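Local coordinates for iron binding protein FbpA (Mannheimia haemolytica, PDB 1SI1) that binds ferric iron in the periplasm and probably delivers it to an ABC transporter for uptake into the cell, at residues P17-F22 / E251-E256; D53-V58 / V235-S240; T100-I105 / H225-N230. All blocks are in the same frame, centred on the assembly; numbering follows the deposited sequence.

Interaction 1 (P17-F22 / E251-E256); sequences PMLKNF and EYLSGE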
loop_
_atom_site.group_PDB
_atom_site.type_symbol
_atom_site.label_atom_id
_atom_site.label_comp_id
_atom_site.label_asym_id
_atom_site.label_seq_id
_atom_site.Cartn_x
_atom_site.Cartn_y
_atom_site.Cartn_z
ATOM N N PRO A 17 -14.908 -9.254 -8.524
ATOM C CA PRO A 17 -15.339 -8.845 -9.869
ATOM C C PRO A 17 -14.360 -9.182 -10.987
ATOM O O PRO A 17 -14.767 -9.719 -12.014
ATOM C CB PRO A 17 -15.548 -7.338 -9.716
ATOM C CG PRO A 17 -15.997 -7.222 -8.303
ATOM C CD PRO A 17 -15.027 -8.139 -7.565
ATOM N N MET A 18 -13.078 -8.906 -10.807
ATOM C CA MET A 18 -12.102 -9.216 -11.854
ATOM C C MET A 18 -11.906 -10.720 -12.007
ATOM O O MET A 18 -11.635 -11.190 -13.105
ATOM C CB MET A 18 -10.751 -8.558 -11.596
ATOM C CG MET A 18 -10.819 -7.088 -11.267
ATOM S SD MET A 18 -10.820 -6.860 -9.497
ATOM C CE MET A 18 -9.247 -7.866 -9.141
ATOM N N LEU A 19 -12.015 -11.461 -10.909
ATOM C CA LEU A 19 -11.855 -12.910 -10.954
ATOM C C LEU A 19 -13.028 -13.545 -11.687
ATOM O O LEU A 19 -12.849 -14.508 -12.444
ATOM C CB LEU A 19 -11.726 -13.465 -9.542
ATOM C CG LEU A 19 -10.461 -12.950 -8.838
ATOM C CD1 LEU A 19 -10.379 -13.455 -7.442
ATOM C CD2 LEU A 19 -9.214 -13.331 -9.596
ATOM N N LYS A 20 -14.211 -12.974 -11.499
ATOM C CA LYS A 20 -15.411 -13.420 -12.214
ATOM C C LYS A 20 -15.253 -13.161 -13.710
ATOM O O LYS A 20 -15.643 -13.997 -14.532
ATOM C CB LYS A 20 -16.639 -12.705 -11.650
ATOM C CG LYS A 20 -17.944 -13.016 -12.372
ATOM C CD LYS A 20 -19.148 -12.727 -11.481
ATOM C CE LYS A 20 -20.450 -12.667 -12.277
ATOM N NZ LYS A 20 -20.920 -11.265 -12.482
ATOM N N ASN A 21 -14.644 -12.037 -14.073
ATOM C CA ASN A 21 -14.413 -11.711 -15.475
ATOM C C ASN A 21 -13.382 -12.654 -16.084
ATOM O O ASN A 21 -13.507 -13.048 -17.236
ATOM C CB ASN A 21 -13.960 -10.253 -15.648
ATOM C CG ASN A 21 -15.073 -9.244 -15.366
ATOM O OD1 ASN A 21 -16.269 -9.551 -15.456
ATOM N ND2 ASN A 21 -14.674 -8.017 -15.033
ATOM N N PHE A 22 -12.360 -13.018 -15.312
ATOM C CA PHE A 22 -11.358 -13.964 -15.766
ATOM C C PHE A 22 -12.003 -15.308 -16.048
ATOM O O PHE A 22 -11.672 -15.947 -17.044
ATOM C CB PHE A 22 -10.295 -14.135 -14.696
ATOM C CG PHE A 22 -9.212 -15.118 -15.052
ATOM C CD1 PHE A 22 -8.180 -14.770 -15.906
ATOM C CD2 PHE A 22 -9.216 -16.392 -14.489
ATOM C CE1 PHE A 22 -7.158 -15.678 -16.198
ATOM C CE2 PHE A 22 -8.208 -17.292 -14.780
ATOM C CZ PHE A 22 -7.181 -16.933 -15.635
ATOM N N GLU A 251 -1.136 -12.539 -14.953
ATOM C CA GLU A 251 -0.945 -11.796 -16.192
ATOM C C GLU A 251 -2.206 -11.003 -16.543
ATOM O O GLU A 251 -2.150 -9.829 -16.913
ATOM C CB GLU A 251 -0.571 -12.756 -17.314
ATOM C CG GLU A 251 0.864 -13.223 -17.202
ATOM C CD GLU A 251 1.248 -14.249 -18.245
ATOM O OE1 GLU A 251 2.459 -14.399 -18.467
ATOM O OE2 GLU A 251 0.344 -14.914 -18.799
ATOM N N TYR A 252 -3.353 -11.653 -16.427
ATOM C CA TYR A 252 -4.630 -10.991 -16.657
ATOM C C TYR A 252 -4.847 -9.822 -15.689
ATOM O O TYR A 252 -5.274 -8.742 -16.087
ATOM C CB TYR A 252 -5.777 -12.015 -16.549
ATOM C CG TYR A 252 -7.167 -11.438 -16.556
ATOM C CD1 TYR A 252 -7.845 -11.190 -15.369
ATOM C CD2 TYR A 252 -7.819 -11.163 -17.755
ATOM C CE1 TYR A 252 -9.121 -10.665 -15.370
ATOM C CE2 TYR A 252 -9.103 -10.641 -17.770
ATOM C CZ TYR A 252 -9.749 -10.396 -16.575
ATOM O OH TYR A 252 -11.018 -9.882 -16.547
ATOM N N LEU A 253 -4.564 -10.050 -14.414
ATOM C CA LEU A 253 -4.768 -9.018 -13.409
ATOM C C LEU A 253 -3.852 -7.820 -13.615
ATOM O O LEU A 253 -4.193 -6.721 -13.202
ATOM C CB LEU A 253 -4.581 -9.584 -11.999
ATOM C CG LEU A 253 -5.631 -10.612 -11.562
ATOM C CD1 LEU A 253 -5.243 -11.183 -10.214
ATOM C CD2 LEU A 253 -7.026 -10.011 -11.533
ATOM N N SER A 254 -2.705 -8.042 -14.248
ATOM C CA SER A 254 -1.749 -6.976 -14.545
ATOM C C SER A 254 -2.125 -6.137 -15.762
ATOM O O SER A 254 -1.515 -5.095 -16.012
ATOM C CB SER A 254 -0.341 -7.556 -14.740
ATOM O OG SER A 254 -0.176 -8.145 -16.025
ATOM N N GLY A 255 -3.107 -6.603 -16.528
ATOM C CA GLY A 255 -3.423 -6.001 -17.813
ATOM C C GLY A 255 -4.681 -5.163 -17.847
ATOM O O GLY A 255 -5.360 -4.964 -16.846
ATOM N N GLU A 256 -4.995 -4.682 -19.044
ATOM C CA GLU A 256 -6.030 -3.664 -19.232
ATOM C C GLU A 256 -7.466 -4.133 -18.991
ATOM O O GLU A 256 -8.363 -3.314 -18.819
ATOM C CB GLU A 256 -5.898 -3.045 -20.631
ATOM C CG GLU A 256 -6.162 -3.999 -21.786
ATOM C CD GLU A 256 -5.456 -3.572 -23.061
ATOM O OE1 GLU A 256 -4.347 -4.088 -23.338
ATOM O OE2 GLU A 256 -6.011 -2.713 -23.781
HETATM O O HOH W 1 -11.758 -7.694 -15.040
#

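Interaction 2 (D53-V58 / V235-S240); sequences DVLLTV and VIAKHS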
loop_
_atom_site.group_PDB
_atom_site.type_symbol
_atom_site.label_atom_id
_atom_site.label_comp_id
_atom_site.label_asym_id
_atom_site.label_seq_id
_atom_site.Cartn_x
_atom_site.Cartn_y
_atom_site.Cartn_z
ATOM N N ASP A 53 -2.571 -21.359 -5.308
ATOM C CA ASP A 53 -1.942 -21.038 -6.584
ATOM C C ASP A 53 -1.444 -19.610 -6.570
ATOM O O ASP A 53 -0.276 -19.349 -6.852
ATOM C CB ASP A 53 -2.942 -21.191 -7.722
ATOM C CG ASP A 53 -3.255 -22.623 -8.013
ATOM O OD1 ASP A 53 -4.449 -22.969 -8.078
ATOM O OD2 ASP A 53 -2.351 -23.442 -8.193
ATOM N N VAL A 54 -2.349 -18.685 -6.281
ATOM C CA VAL A 54 -2.013 -17.267 -6.248
ATOM C C VAL A 54 -2.233 -16.773 -4.831
ATOM O O VAL A 54 -3.292 -16.981 -4.265
ATOM C CB VAL A 54 -2.893 -16.465 -7.190
ATOM C CG1 VAL A 54 -2.610 -14.956 -7.057
ATOM C CG2 VAL A 54 -2.697 -16.927 -8.631
ATOM N N LEU A 55 -1.227 -16.115 -4.282
ATOM C CA LEU A 55 -1.283 -15.478 -2.983
ATOM C C LEU A 55 -1.404 -13.994 -3.232
ATOM O O LEU A 55 -0.532 -13.383 -3.841
ATOM C CB LEU A 55 -0.031 -15.804 -2.189
ATOM C CG LEU A 55 0.362 -17.279 -2.161
ATOM C CD1 LEU A 55 1.564 -17.436 -1.271
ATOM C CD2 LEU A 55 -0.788 -18.137 -1.674
ATOM N N LEU A 56 -2.513 -13.431 -2.802
ATOM C CA LEU A 56 -2.813 -12.044 -3.038
ATOM C C LEU A 56 -2.808 -11.318 -1.725
ATOM O O LEU A 56 -3.507 -11.690 -0.792
ATOM C CB LEU A 56 -4.176 -11.940 -3.710
ATOM C CG LEU A 56 -4.603 -10.557 -4.223
ATOM C CD1 LEU A 56 -5.569 -10.658 -5.390
ATOM C CD2 LEU A 56 -5.216 -9.710 -3.111
ATOM N N THR A 57 -1.978 -10.296 -1.613
ATOM C CA THR A 57 -1.901 -9.577 -0.378
ATOM C C THR A 57 -1.621 -8.108 -0.606
ATOM O O THR A 57 -1.585 -7.627 -1.741
ATOM C CB THR A 57 -0.892 -10.251 0.565
ATOM O OG1 THR A 57 -1.059 -9.740 1.895
ATOM C CG2 THR A 57 0.549 -9.960 0.169
ATOM N N VAL A 58 -1.510 -7.396 0.497
ATOM C CA VAL A 58 -1.457 -5.958 0.485
ATOM C C VAL A 58 -0.312 -5.540 1.372
ATOM O O VAL A 58 -0.174 -6.061 2.462
ATOM C CB VAL A 58 -2.786 -5.368 1.023
ATOM C CG1 VAL A 58 -2.692 -3.873 1.144
ATOM C CG2 VAL A 58 -3.966 -5.754 0.130
ATOM N N VAL A 235 1.798 -13.283 -5.580
ATOM C CA VAL A 235 2.895 -14.217 -5.600
ATOM C C VAL A 235 2.288 -15.520 -6.072
ATOM O O VAL A 235 1.161 -15.854 -5.716
ATOM C CB VAL A 235 3.471 -14.386 -4.195
ATOM C CG1 VAL A 235 4.363 -15.622 -4.087
ATOM C CG2 VAL A 235 4.242 -13.126 -3.768
ATOM N N ILE A 236 3.027 -16.257 -6.884
ATOM C CA ILE A 236 2.621 -17.609 -7.236
ATOM C C ILE A 236 3.193 -18.533 -6.176
ATOM O O ILE A 236 4.382 -18.525 -5.932
ATOM C CB ILE A 236 3.128 -17.973 -8.635
ATOM C CG1 ILE A 236 2.524 -17.031 -9.685
ATOM C CG2 ILE A 236 2.790 -19.418 -8.962
ATOM C CD1 ILE A 236 1.033 -16.894 -9.639
ATOM N N ALA A 237 2.335 -19.310 -5.530
ATOM C CA ALA A 237 2.750 -20.176 -4.437
ATOM C C ALA A 237 3.766 -21.220 -4.878
ATOM O O ALA A 237 3.686 -21.755 -5.990
ATOM C CB ALA A 237 1.549 -20.847 -3.830
ATOM N N LYS A 238 4.689 -21.534 -3.974
ATOM C CA LYS A 238 5.739 -22.514 -4.224
ATOM C C LYS A 238 5.204 -23.824 -4.786
ATOM O O LYS A 238 5.762 -24.355 -5.739
ATOM C CB LYS A 238 6.522 -22.795 -2.940
ATOM C CG LYS A 238 7.760 -23.671 -3.172
ATOM C CD LYS A 238 8.641 -23.771 -1.940
ATOM C CE LYS A 238 9.715 -24.841 -2.129
ATOM N NZ LYS A 238 10.760 -24.818 -1.064
ATOM N N HIS A 239 4.125 -24.330 -4.205
ATOM C CA HIS A 239 3.594 -25.644 -4.584
ATOM C C HIS A 239 2.326 -25.571 -5.416
ATOM O O HIS A 239 1.564 -26.528 -5.480
ATOM C CB HIS A 239 3.382 -26.481 -3.327
ATOM C CG HIS A 239 4.648 -26.729 -2.579
ATOM N ND1 HIS A 239 5.644 -27.547 -3.066
ATOM C CD2 HIS A 239 5.103 -26.236 -1.404
ATOM C CE1 HIS A 239 6.650 -27.565 -2.211
ATOM N NE2 HIS A 239 6.351 -26.774 -1.196
ATOM N N SER A 240 2.128 -24.437 -6.080
ATOM C CA SER A 240 0.981 -24.223 -6.959
ATOM C C SER A 240 0.636 -25.461 -7.796
ATOM O O SER A 240 1.411 -25.854 -8.665
ATOM C CB SER A 240 1.253 -23.040 -7.902
ATOM O OG SER A 240 0.198 -22.882 -8.852
#

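Interaction 3 (T100-I105 / H225-N230); sequences TRARVI and HGTHKN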
loop_
_atom_site.group_PDB
_atom_site.type_symbol
_atom_site.label_atom_id
_atom_site.label_comp_id
_atom_site.label_asym_id
_atom_site.label_seq_id
_atom_site.Cartn_x
_atom_site.Cartn_y
_atom_site.Cartn_z
ATOM N N THR A 100 -1.239 0.353 -6.547
ATOM C CA THR A 100 -0.505 1.124 -5.563
ATOM C C THR A 100 -1.414 1.979 -4.711
ATOM O O THR A 100 -2.525 2.353 -5.103
ATOM C CB THR A 100 0.577 2.011 -6.202
ATOM O OG1 THR A 100 -0.013 2.953 -7.108
ATOM C CG2 THR A 100 1.520 1.194 -7.051
ATOM N N ARG A 101 -0.907 2.289 -3.529
ATOM C CA ARG A 101 -1.559 3.173 -2.600
ATOM C C ARG A 101 -0.549 4.262 -2.275
ATOM O O ARG A 101 0.606 3.979 -2.040
ATOM C CB ARG A 101 -2.006 2.444 -1.338
ATOM C CG ARG A 101 -0.954 1.583 -0.662
ATOM C CD ARG A 101 -1.089 0.069 -0.873
ATOM N NE ARG A 101 -2.451 -0.386 -0.665
ATOM C CZ ARG A 101 -3.008 -0.702 0.520
ATOM N NH1 ARG A 101 -4.273 -1.080 0.547
ATOM N NH2 ARG A 101 -2.345 -0.648 1.664
ATOM N N ALA A 102 -1.009 5.497 -2.256
ATOM C CA ALA A 102 -0.170 6.641 -1.924
ATOM C C ALA A 102 -0.275 6.947 -0.441
ATOM O O ALA A 102 -1.369 6.950 0.105
ATOM C CB ALA A 102 -0.624 7.834 -2.732
ATOM N N ARG A 103 0.855 7.201 0.220
ATOM C CA ARG A 103 0.830 7.667 1.589
ATOM C C ARG A 103 0.897 9.180 1.548
ATOM O O ARG A 103 1.890 9.775 1.145
ATOM C CB ARG A 103 1.967 7.060 2.410
ATOM C CG ARG A 103 1.787 7.200 3.913
ATOM C CD ARG A 103 2.222 5.979 4.694
ATOM N NE ARG A 103 1.856 6.050 6.102
ATOM C CZ ARG A 103 0.626 5.862 6.566
ATOM N NH1 ARG A 103 0.377 5.933 7.868
ATOM N NH2 ARG A 103 -0.357 5.576 5.727
ATOM N N VAL A 104 -0.216 9.792 1.892
ATOM C CA VAL A 104 -0.430 11.205 1.672
ATOM C C VAL A 104 -0.466 11.938 3.008
ATOM O O VAL A 104 -0.372 11.336 4.073
ATOM C CB VAL A 104 -1.753 11.449 0.879
ATOM C CG1 VAL A 104 -1.705 10.770 -0.481
ATOM C CG2 VAL A 104 -2.961 10.962 1.659
ATOM N N ILE A 105 -0.573 13.256 2.925
ATOM C CA ILE A 105 -0.737 14.101 4.095
ATOM C C ILE A 105 -2.122 14.708 4.021
ATOM O O ILE A 105 -2.467 15.385 3.050
ATOM C CB ILE A 105 0.331 15.186 4.114
ATOM C CG1 ILE A 105 1.717 14.544 4.175
ATOM C CG2 ILE A 105 0.096 16.138 5.279
ATOM C CD1 ILE A 105 2.881 15.508 3.972
ATOM N N HIS A 225 11.332 13.670 -4.017
ATOM C CA HIS A 225 11.018 12.286 -4.322
ATOM C C HIS A 225 9.530 12.021 -4.366
ATOM O O HIS A 225 9.104 10.872 -4.431
ATOM C CB HIS A 225 11.710 11.372 -3.317
ATOM C CG HIS A 225 13.200 11.525 -3.318
ATOM N ND1 HIS A 225 13.990 11.097 -4.364
ATOM C CD2 HIS A 225 14.033 12.103 -2.426
ATOM C CE1 HIS A 225 15.252 11.385 -4.100
ATOM N NE2 HIS A 225 15.305 11.997 -2.931
ATOM N N GLY A 226 8.742 13.088 -4.366
ATOM C CA GLY A 226 7.319 12.993 -4.592
ATOM C C GLY A 226 6.589 12.201 -3.533
ATOM O O GLY A 226 6.921 12.240 -2.358
ATOM N N THR A 227 5.544 11.513 -3.976
ATOM C CA THR A 227 4.662 10.790 -3.094
ATOM C C THR A 227 5.057 9.331 -2.995
ATOM O O THR A 227 5.273 8.661 -3.991
ATOM C CB THR A 227 3.230 10.934 -3.625
ATOM O OG1 THR A 227 2.771 12.276 -3.391
ATOM C CG2 THR A 227 2.248 10.058 -2.859
ATOM N N HIS A 228 5.166 8.857 -1.764
ATOM C CA HIS A 228 5.469 7.468 -1.456
ATOM C C HIS A 228 4.313 6.572 -1.890
ATOM O O HIS A 228 3.146 6.869 -1.590
ATOM C CB HIS A 228 5.737 7.333 0.059
ATOM C CG HIS A 228 5.794 5.923 0.552
ATOM N ND1 HIS A 228 6.798 5.052 0.214
ATOM C CD2 HIS A 228 4.972 5.241 1.382
ATOM C CE1 HIS A 228 6.572 3.878 0.778
ATOM N NE2 HIS A 228 5.465 3.964 1.488
ATOM N N LYS A 229 4.652 5.500 -2.600
ATOM C CA LYS A 229 3.686 4.471 -2.938
ATOM C C LYS A 229 4.068 3.139 -2.333
ATOM O O LYS A 229 5.242 2.739 -2.311
ATOM C CB LYS A 229 3.542 4.319 -4.447
ATOM C CG LYS A 229 2.653 5.385 -5.097
ATOM C CD LYS A 229 2.421 5.112 -6.583
ATOM C CE LYS A 229 1.216 5.867 -7.122
ATOM N NZ LYS A 229 1.271 5.909 -8.603
ATOM N N ASN A 230 3.050 2.448 -1.837
ATOM C CA ASN A 230 3.155 1.058 -1.440
ATOM C C ASN A 230 2.257 0.282 -2.395
ATOM O O ASN A 230 1.596 0.891 -3.235
ATOM C CB ASN A 230 2.729 0.893 0.017
ATOM C CG ASN A 230 3.417 -0.252 0.705
ATOM O OD1 ASN A 230 3.565 -1.328 0.143
ATOM N ND2 ASN A 230 3.824 -0.032 1.942
HETATM O O HOH W 2 0.609 3.124 -9.731
#

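Interaction 1 (P17-F22 / E251-E256)
Tyr252 lays its ring against helix 16-26, and Phe22 meets it there. One face of the tyrosine takes Phe22 CB, which sits 4.2 Å from the ring centroid of Tyr252 in a CH-pi contact. Beyond CB the phenyl edge takes over: Phe22 CD1 comes within 3.5 Å of Tyr252 CG. The ring planes are inclined at 58°, an oblique meeting. The two side chains run past each other in opposite directions. In Tyr252 CG is anti to the backbone N (chi1 171°), and this brings one ring face against Phe22 CB and CD1. The edge of the tyrosine faces Met18, with Met18 O 3.4 Å from Tyr252 CE1. Its hydroxyl reaches Asn21, where Tyr252 OH lies 3.1 Å from Asn21 CB. A water links Tyr252 OH to Asn21 ND2, accepting from the amide. No direct hydrogen bond joins the two segments; this water bridges them.

Leu253 packs beside the tyrosine on Met18. Leu253 CD2 lies 3.9 Å from Met18 CE, and the two side chains cross at about a right angle. Leu19 CD2 approaches Leu253 CD2 more loosely, at 4.4 Å. Leu261 and Tyr262 of helix 259-266 also pack on Met18. This is plain helix-helix packing within one lobe of the periplasmic binding protein fold, away from the iron site.

Interaction 2 (D53-V58 / V235-S240)
Val54 and Leu55 pair antiparallel with Ile236 and Val235, and Val54-Ile236 is the non-hydrogen-bonded pair. This is a strand pairing in the mixed sheet of a periplasmic binding protein lobe. Leu55 and Val235 exchange two backbone bonds. Leu55 N gives an almost straight one to Val235 O (2.8 Å, 177°), and Val235 N returns one to Leu55 O. A third runs from Ala237 N to Asp53 O at 2.9 Å, with the donor well above the carbonyl plane. Past it the chain leaves the strand in a type I turn, Ala237 to Ser240.

The side chains divide between two faces. Val54 and Ile236 share one, where Val54 CG2 meets Ile236 CD1 at 3.9 Å. Helix 243-253 packs on that face through Ala246 and Ile250. Leu55 and Val235 take the other. There Leu55 CB lies 4.3 Å from Val235 CB, and Leu55 CG touches Ala237 CB at 4.1 Å. Ile66 of helix 60-67 adds to this layer.

Asp53 ties the turn down. Its carboxylate has several partners: OD1 accepts from Asn5 N, and OD2 accepts from Asn242 N. These bonds hold the group in place. With chi1 at 175° the Ser240 hydroxyl lies beside the carbonyl carbon and faces the aspartate. Ser240 OG donates to Asp53 OD2 at 2.7 Å, on the anti side of the carboxylate and 16° out of its plane.

Interaction 3 (T100-I105 / H225-N230)
Lys229 runs past Thr100 where strands 96-108 and 228-236 pair antiparallel. The pairing is consistent with the two-stranded hinge between the lobes of this family of periplasmic binding proteins. Arg101 and Asn230 form a hydrogen-bonded pair, and Arg103 N donates to His228 O.

The lysine can be followed outward. Lys229 CB lies 3.8 Å from Arg101 O. CG, set beside the backbone N (chi1 -79°), stays near the same oxygen. The rest of the chain is extended. Lys229 CD passes Thr100 CB at 3.6 Å. Lys229 CE comes to 3.2 Å from Thr100 OG1. NZ bonds to Ser289 OG and to a water that also meets the threonine hydroxyl.

The other face carries Arg101, Asn230, Arg103 and His228. Arg101 and Asn230 lie side by side, their guanidinium and amide planes at 90°. Asn230 OD1 accepts from Ile60 N. The nearest atom of the Arg101 side chain is about 4 Å from the bound ferric ion, and Arg101 NH1 forms a salt bridge with Glu268. Arg103 NH2 forms one with Asp178, and Arg103 packs on the iron ligand Tyr142. Nearer the backbone, Arg103 CB meets the His228 ring edge in plane, 3.7 Å from His228 CD2.

From the N terminus, helix 16-26 comes first, and interaction 1 closes the longest loop when helix 243-253 returns to it. Interaction 2 is nested inside that loop, joining strand 54-58 to the end of strand 228-236. Interaction 3 is nested inside interaction 2 and joins strand 96-108 to the start of the same strand. None of the loops cross. Strand 228-236 thus runs from the sheet region of strand 96-108 to that of strand 54-58, consistent with a hinge strand between the two lobes. Interactions 2 and 3 touch where Val58 CG1 packs on Arg101 CZ. Helix 243-253 follows this strand and leads to interaction 1. Only interaction 3 lies beside the iron.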